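Local coordinates for protein MgGH51 (Meripilus giganteus, PDB 6ZPV) that probably hydrolyses terminal alpha-L-arabinofuranosyl residues from arabinose-containing polysaccharides, as a fungal alpha-L-arabinofuranosidase of glycoside hydrolase family GH51, at residues Ile504-Phe510 against Ser588-Glu592. Residues are numbered along the deposited sequence.
Sequences IKSTSFF and SNTPE. With NAG (2-acetamido-2-deoxy-beta-D-glucopyranose), chain C; NAG (2-acetamido-2-deoxy-beta-D-glucopyranose), chain B.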
ATOM      1  N   ILE A 504       2.834  -1.756 -13.578  1.00 12.34           N
ATOM      2  CA  ILE A 504       4.218  -1.500 -13.978  1.00 12.89           C
ATOM      3  C   ILE A 504       5.103  -1.830 -12.780  1.00 12.03           C
ATOM      4  O   ILE A 504       5.001  -1.154 -11.730  1.00 13.29           O
ATOM      5  CB  ILE A 504       4.402  -0.026 -14.401  1.00 13.33           C
ATOM      6  CG1 ILE A 504       3.500   0.345 -15.571  1.00 16.84           C
ATOM      7  CG2 ILE A 504       5.842   0.199 -14.822  1.00 15.73           C
ATOM      8  CD1 ILE A 504       2.785   1.532 -15.432  1.00 33.59           C
ATOM      9  N   LYS A 505       5.981  -2.800 -12.937  1.00 12.33           N
ATOM     10  CA  LYS A 505       6.927  -3.200 -11.888  1.00 12.23           C
ATOM     11  C   LYS A 505       8.215  -2.424 -12.135  1.00 12.07           C
ATOM     12  O   LYS A 505       8.862  -2.579 -13.161  1.00 12.79           O
ATOM     13  CB  LYS A 505       7.171  -4.715 -11.981  1.00 14.36           C
ATOM     14  CG  LYS A 505       5.940  -5.552 -11.690  1.00 18.46           C
ATOM     15  CD  LYS A 505       6.029  -6.960 -12.005  1.00 20.72           C
ATOM     16  CE  LYS A 505       4.607  -7.536 -12.064  1.00 26.82           C
ATOM     17  NZ  LYS A 505       4.624  -8.997 -12.273  1.00 31.55           N
ATOM     18  N   SER A 506       8.600  -1.589 -11.184  1.00 11.83           N
ATOM     19  CA  SER A 506       9.767  -0.693 -11.340  1.00 11.87           C
ATOM     20  C   SER A 506      11.094  -1.467 -11.239  1.00 10.78           C
ATOM     21  O   SER A 506      11.182  -2.572 -10.702  1.00 11.60           O
ATOM     22  CB  SER A 506       9.740   0.394 -10.324  1.00 11.73           C
ATOM     23  OG  SER A 506      10.056  -0.062  -9.003  1.00 11.24           O
ATOM     24  N   THR A 507      12.166  -0.767 -11.627  1.00 11.30           N
ATOM     25  CA  THR A 507      13.525  -1.258 -11.330  1.00 11.13           C
ATOM     26  C   THR A 507      13.727  -1.538  -9.823  1.00 10.78           C
ATOM     27  O   THR A 507      14.240  -2.587  -9.451  1.00 11.54           O
ATOM     28  CB  THR A 507      14.559  -0.237 -11.835  1.00 11.32           C
ATOM     29  OG1 THR A 507      14.245   1.020 -11.213  1.00 11.82           O
ATOM     30  CG2 THR A 507      14.560  -0.080 -13.356  1.00 12.23           C
ATOM     31  N   SER A 508      13.254  -0.595  -9.006  1.00 10.85           N
ATOM     32  CA  SER A 508      13.361  -0.759  -7.563  1.00 10.46           C
ATOM     33  C   SER A 508      12.534  -1.940  -7.047  1.00 10.84           C
ATOM     34  O   SER A 508      12.980  -2.592  -6.106  1.00 10.94           O
ATOM     35  CB  SER A 508      12.986   0.559  -6.852  1.00 11.11           C
ATOM     36  OG  SER A 508      13.968   1.540  -7.114  1.00 12.00           O
ATOM     37  N   PHE A 509      11.369  -2.197  -7.663  1.00 10.59           N
ATOM     38  CA  PHE A 509      10.592  -3.391  -7.313  1.00 10.67           C
ATOM     39  C   PHE A 509      11.437  -4.631  -7.527  1.00 10.72           C
ATOM     40  O   PHE A 509      11.474  -5.526  -6.666  1.00 11.20           O
ATOM     41  CB  PHE A 509       9.329  -3.463  -8.172  1.00 11.52           C
ATOM     42  CG  PHE A 509       8.604  -4.787  -8.042  1.00 12.09           C
ATOM     43  CD1 PHE A 509       7.659  -4.976  -7.064  1.00 13.47           C
ATOM     44  CD2 PHE A 509       8.891  -5.850  -8.901  1.00 14.02           C
ATOM     45  CE1 PHE A 509       6.989  -6.192  -6.979  1.00 15.70           C
ATOM     46  CE2 PHE A 509       8.209  -7.062  -8.821  1.00 16.02           C
ATOM     47  CZ  PHE A 509       7.267  -7.207  -7.831  1.00 17.79           C
ATOM     48  N   PHE A 510      12.116  -4.726  -8.679  1.00 10.98           N
ATOM     49  CA  PHE A 510      12.929  -5.919  -8.930  1.00 11.11           C
ATOM     50  C   PHE A 510      14.092  -6.014  -7.950  1.00 10.77           C
ATOM     51  O   PHE A 510      14.410  -7.130  -7.562  1.00 11.94           O
ATOM     52  CB  PHE A 510      13.378  -5.970 -10.396  1.00 11.94           C
ATOM     53  CG  PHE A 510      12.247  -6.267 -11.351  1.00 11.93           C
ATOM     54  CD1 PHE A 510      11.540  -7.454 -11.251  1.00 13.71           C
ATOM     55  CD2 PHE A 510      11.897  -5.378 -12.358  1.00 13.86           C
ATOM     56  CE1 PHE A 510      10.527  -7.726 -12.149  1.00 14.51           C
ATOM     57  CE2 PHE A 510      10.904  -5.647 -13.251  1.00 15.01           C
ATOM     58  CZ  PHE A 510      10.206  -6.808 -13.117  1.00 15.24           C
ATOM     59  N   SER A 588      14.142   3.405 -16.967  1.00 15.55           N
ATOM     60  CA  SER A 588      12.969   3.196 -16.093  0.70 14.89           C
ATOM     61  C   SER A 588      11.934   2.340 -16.820  1.00 14.01           C
ATOM     62  O   SER A 588      11.855   2.359 -18.059  1.00 15.14           O
ATOM     63  CB  SER A 588      12.238   4.526 -15.750  0.70 16.70           C
ATOM     64  OG  SER A 588      12.886   5.386 -14.842  0.70 16.46           O
ATOM     65  N   ASN A 589      11.092   1.667 -16.057  1.00 13.45           N
ATOM     66  CA  ASN A 589       9.838   1.093 -16.570  1.00 13.50           C
ATOM     67  C   ASN A 589       8.751   2.152 -16.456  1.00 13.91           C
ATOM     68  O   ASN A 589       8.558   2.765 -15.425  1.00 13.88           O
ATOM     69  CB  ASN A 589       9.493  -0.192 -15.816  1.00 13.13           C
ATOM     70  CG  ASN A 589      10.556  -1.246 -16.123  1.00 13.76           C
ATOM     71  OD1 ASN A 589      11.021  -1.312 -17.276  1.00 15.36           O
ATOM     72  ND2 ASN A 589      10.904  -2.054 -15.116  1.00 14.06           N
ATOM     73  N   THR A 590       8.052   2.386 -17.570  1.00 15.15           N
ATOM     74  CA  THR A 590       7.031   3.454 -17.647  1.00 15.26           C
ATOM     75  C   THR A 590       5.781   2.909 -18.265  1.00 14.87           C
ATOM     76  O   THR A 590       5.737   1.801 -18.779  1.00 16.44           O
ATOM     77  CB  THR A 590       7.540   4.587 -18.556  1.00 17.00           C
ATOM     78  OG1 THR A 590       7.618   4.061 -19.881  1.00 19.54           O
ATOM     79  CG2 THR A 590       8.874   5.123 -18.127  1.00 16.72           C
ATOM     80  N   PRO A 591       4.660   3.675 -18.229  1.00 17.30           N
ATOM     81  CA  PRO A 591       3.436   3.160 -18.841  1.00 19.05           C
ATOM     82  C   PRO A 591       3.626   2.856 -20.338  1.00 20.36           C
ATOM     83  O   PRO A 591       3.070   1.843 -20.802  1.00 22.12           O
ATOM     84  CB  PRO A 591       2.441   4.333 -18.634  1.00 20.50           C
ATOM     85  CG  PRO A 591       2.907   4.908 -17.326  1.00 19.77           C
ATOM     86  CD  PRO A 591       4.409   4.880 -17.401  1.00 17.28           C
ATOM     87  N   GLU A 592       4.493   3.633 -21.008  1.00 19.63           N
ATOM     88  CA  GLU A 592       4.776   3.436 -22.437  1.00 23.27           C
ATOM     89  C   GLU A 592       5.696   2.224 -22.707  1.00 21.46           C
ATOM     90  O   GLU A 592       5.613   1.633 -23.782  1.00 25.28           O
ATOM     91  CB  GLU A 592       5.309   4.728 -23.055  1.00 26.65           C
ATOM     92  CG  GLU A 592       4.308   5.843 -22.939  1.00 33.27           C
ATOM     93  CD  GLU A 592       3.950   6.379 -21.565  1.00 34.09           C
ATOM     94  OE1 GLU A 592       4.881   6.436 -20.672  1.00 30.51           O
ATOM     95  OE2 GLU A 592       2.702   6.783 -21.398  1.00 34.77           O
TER
HETATM   96  C1  NAG C   2      -0.991   8.170 -22.052  1.00 32.61           C
HETATM   97  C2  NAG C   2      -0.500   7.221 -23.143  1.00 31.00           C
HETATM   98  C3  NAG C   2       0.457   7.900 -24.174  1.00 41.30           C
HETATM   99  C4  NAG C   2      -0.198   9.154 -24.744  1.00 56.12           C
HETATM  100  C5  NAG C   2      -0.700   9.994 -23.537  1.00 47.28           C
HETATM  101  C6  NAG C   2      -1.375  11.296 -23.896  1.00 49.96           C
HETATM  102  C7  NAG C   2      -0.312   4.907 -22.484  1.00 29.11           C
HETATM  103  C8  NAG C   2       0.645   3.863 -21.909  1.00 29.65           C
HETATM  104  N2  NAG C   2       0.157   6.140 -22.592  1.00 28.73           N
HETATM  105  O3  NAG C   2       0.875   7.026 -25.235  1.00 48.18           O
HETATM  106  O4  NAG C   2       0.747   9.854 -25.636  1.00 78.37           O
HETATM  107  O5  NAG C   2      -1.613   9.255 -22.619  1.00 35.37           O
HETATM  108  O6  NAG C   2      -2.699  10.978 -24.381  1.00 62.29           O
HETATM  109  O7  NAG C   2      -1.441   4.625 -22.906  1.00 35.28           O
HETATM  110  C1  NAG B   1      -3.607   7.988 -17.432  1.00 17.19           C
HETATM  111  C2  NAG B   1      -4.261   8.762 -18.605  1.00 18.29           C
HETATM  112  C3  NAG B   1      -3.802   8.244 -19.963  1.00 20.17           C
HETATM  113  C4  NAG B   1      -2.266   8.118 -20.011  1.00 23.52           C
HETATM  114  C5  NAG B   1      -1.833   7.302 -18.858  1.00 20.87           C
HETATM  115  C6  NAG B   1      -0.305   6.990 -18.796  1.00 22.74           C
HETATM  116  C7  NAG B   1      -6.417   9.836 -18.183  1.00 23.02           C
HETATM  117  C8  NAG B   1      -7.880   9.549 -18.118  1.00 26.82           C
HETATM  118  N2  NAG B   1      -5.727   8.733 -18.452  1.00 19.67           N
HETATM  119  O3  NAG B   1      -4.268   9.137 -20.980  1.00 23.04           O
HETATM  120  O4  NAG B   1      -1.973   7.478 -21.282  1.00 25.47           O
HETATM  121  O5  NAG B   1      -2.213   7.966 -17.647  1.00 19.21           O
HETATM  122  O6  NAG B   1       0.341   8.240 -18.765  1.00 28.76           O
HETATM  123  O7  NAG B   1      -5.976  10.971 -18.071  1.00 30.82           O
HETATM  124  O   HOH W   1      11.405   1.695 -13.084  1.00 12.66           O
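N589 is the centre of this contact. It lies in the long loop between strands 575-582 and 600-605 of the C-terminal beta domain. That loop reaches over the junction where strand 503-505 gives way to helix 507-517. This helix is the next after strand 474-479, the last strand of the (beta/alpha)8 barrel of GH51 enzymes, so the contact joins the C-terminal beta domain to the barrel. With chi1 near -66° (m), the N589 amide meets this junction, and ND2 donates to K505 O at 2.9 Å. The other amide atom, OD1, accepts from the backbone N of I597, so both ends of the amide are used.

S506 is the N-cap of the helix: its p rotamer brings OG to 2.8 Å from F509 N, which donates the capping bond, and the same OG is hydrogen-bonded to L495 O. One water accepts from T507 N and from N589 N, at 3.0 Å each, and so bridges the two backbones.

With chi1 in m and chi2 at 132°, between wells, I504 sets CG2 3.8 Å from N589 CB and CD1 3.9 Å from P591 CG. The CA-to-CB bond of K505 points away, and its NZ forms a salt bridge with E219 of helix 211-219. At P591 and E592 the loop meets glycan: E592 OE2 accepts from N2 of the chain C NAG at 2.9 Å, and P591 CB lies 3.8 Å from C6 of the chain B NAG.

The chemistry implies a loop held to the strand-helix junction by one direct hydrogen bond and one water bridge, with a small apolar contact from I504.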